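Local coordinates for protein ketosynthase (Streptomyces sp. MSC090213JE08, PDB 6KXD) that probably acts in a ketosynthase/chain length factor pair that builds polyketide chains in a highly reducing type II polyketide synthase, at residues A299-E303 with V357-D361. Residue numbers count along the deposited sequence, not the author numbering.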
loop_
_atom_site.group_PDB
_atom_site.type_symbol
_atom_site.label_atom_id
_atom_site.label_comp_id
_atom_site.label_asym_id
_atom_site.label_seq_id
_atom_site.Cartn_x
_atom_site.Cartn_y
_atom_site.Cartn_z
ATOM N N ALA B 299 20.929 -7.596 -9.465
ATOM C CA ALA B 299 20.821 -6.762 -8.305
ATOM C C ALA B 299 21.104 -7.594 -7.055
ATOM O O ALA B 299 21.701 -7.108 -6.136
ATOM C CB ALA B 299 19.487 -6.072 -8.269
ATOM N N GLY B 300 20.612 -8.827 -7.034
ATOM C CA GLY B 300 20.871 -9.757 -5.968
ATOM C C GLY B 300 22.344 -10.064 -5.830
ATOM O O GLY B 300 22.885 -10.181 -4.714
ATOM N N ARG B 301 23.010 -10.272 -6.974
ATOM C CA ARG B 301 24.415 -10.581 -6.948
ATOM C C ARG B 301 25.195 -9.367 -6.441
ATOM O O ARG B 301 26.124 -9.551 -5.699
ATOM C CB ARG B 301 24.902 -11.035 -8.327
ATOM C CG ARG B 301 24.431 -12.441 -8.672
ATOM C CD ARG B 301 24.826 -12.927 -10.068
ATOM N NE ARG B 301 24.333 -12.076 -11.149
ATOM C CZ ARG B 301 23.159 -12.186 -11.780
ATOM N NH1 ARG B 301 22.236 -13.054 -11.395
ATOM N NH2 ARG B 301 22.920 -11.405 -12.815
ATOM N N ALA B 302 24.812 -8.175 -6.892
ATOM C CA ALA B 302 25.434 -6.961 -6.535
ATOM C C ALA B 302 25.245 -6.735 -5.028
ATOM O O ALA B 302 26.139 -6.256 -4.347
ATOM C CB ALA B 302 24.859 -5.820 -7.343
ATOM N N GLU B 303 24.050 -7.066 -4.523
ATOM C CA GLU B 303 23.749 -6.912 -3.112
ATOM C C GLU B 303 24.683 -7.778 -2.282
ATOM O O GLU B 303 25.261 -7.281 -1.284
ATOM C CB GLU B 303 22.296 -7.304 -2.853
ATOM C CG GLU B 303 21.971 -7.425 -1.384
ATOM C CD GLU B 303 20.644 -8.163 -1.185
ATOM O OE1 GLU B 303 20.298 -9.019 -2.031
ATOM O OE2 GLU B 303 19.943 -7.828 -0.245
ATOM N N VAL B 357 19.706 -6.739 7.782
ATOM C CA VAL B 357 18.961 -7.427 6.721
ATOM C C VAL B 357 18.837 -6.440 5.560
ATOM O O VAL B 357 18.685 -5.282 5.765
ATOM C CB VAL B 357 17.594 -7.949 7.191
ATOM C CG1 VAL B 357 17.755 -8.860 8.380
ATOM C CG2 VAL B 357 16.603 -6.855 7.480
ATOM N N CYS B 358 19.006 -6.928 4.343
ATOM C CA CYS B 358 19.052 -6.077 3.214
ATOM C C CYS B 358 18.178 -6.743 2.144
ATOM O O CYS B 358 18.199 -7.984 1.998
ATOM C CB CYS B 358 20.497 -5.960 2.700
ATOM S SG CYS B 358 20.537 -4.902 1.238
ATOM N N ALA B 359 17.439 -5.941 1.388
ATOM C CA ALA B 359 16.721 -6.474 0.241
ATOM C C ALA B 359 16.748 -5.466 -0.895
ATOM O O ALA B 359 16.865 -4.280 -0.666
ATOM C CB ALA B 359 15.306 -6.808 0.586
ATOM N N VAL B 360 16.645 -6.031 -2.107
ATOM C CA VAL B 360 16.541 -5.300 -3.366
ATOM C C VAL B 360 15.376 -5.878 -4.153
ATOM O O VAL B 360 15.100 -7.029 -4.110
ATOM C CB VAL B 360 17.850 -5.382 -4.173
ATOM C CG1 VAL B 360 18.956 -4.775 -3.351
ATOM C CG2 VAL B 360 18.212 -6.813 -4.574
ATOM N N ASP B 361 14.694 -4.991 -4.848
ATOM C CA ASP B 361 13.532 -5.358 -5.542
ATOM C C ASP B 361 13.729 -4.949 -6.995
ATOM O O ASP B 361 14.445 -3.972 -7.309
ATOM C CB ASP B 361 12.327 -4.730 -4.866
ATOM C CG ASP B 361 11.029 -5.180 -5.503
ATOM O OD1 ASP B 361 10.717 -6.378 -5.358
ATOM O OD2 ASP B 361 10.374 -4.336 -6.164
#
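V357 points its CA–CB bond away from helix 298-310, and its side chain meets I337 and V340 of helix 332-344. C358 points toward E303: OE2 of E303 lies 3.3 Å from SG of C358 and only 2.8 Å from its carbonyl O. The latter pair are two acceptors, so this closeness is no hydrogen bond; OE2 instead accepts from C293 N, while C358 O accepts from Q336 NE2. Strand 354-360 thus has helices on both faces, 298-310 and 265-280 on one and 332-344 on the other, consistent with the layered thiolase fold of ketosynthases; the axes of 299-303 and 357-360 run nearly antiparallel (154°), 8.7 Å apart at closest. A359 points away, yet its CA approaches E303 OE2 to 3.5 Å. V360 turns back, its CG2 making an apolar contact with A299 CB (4.0 Å) and a van der Waals approach to A299 O (3.8 Å). A299 and E303 both point toward the strand, one turn apart, and E303 N donates a 2.8 Å hydrogen bond to A299 O. Beyond the strand, D361 OD1 accepts from R178 N.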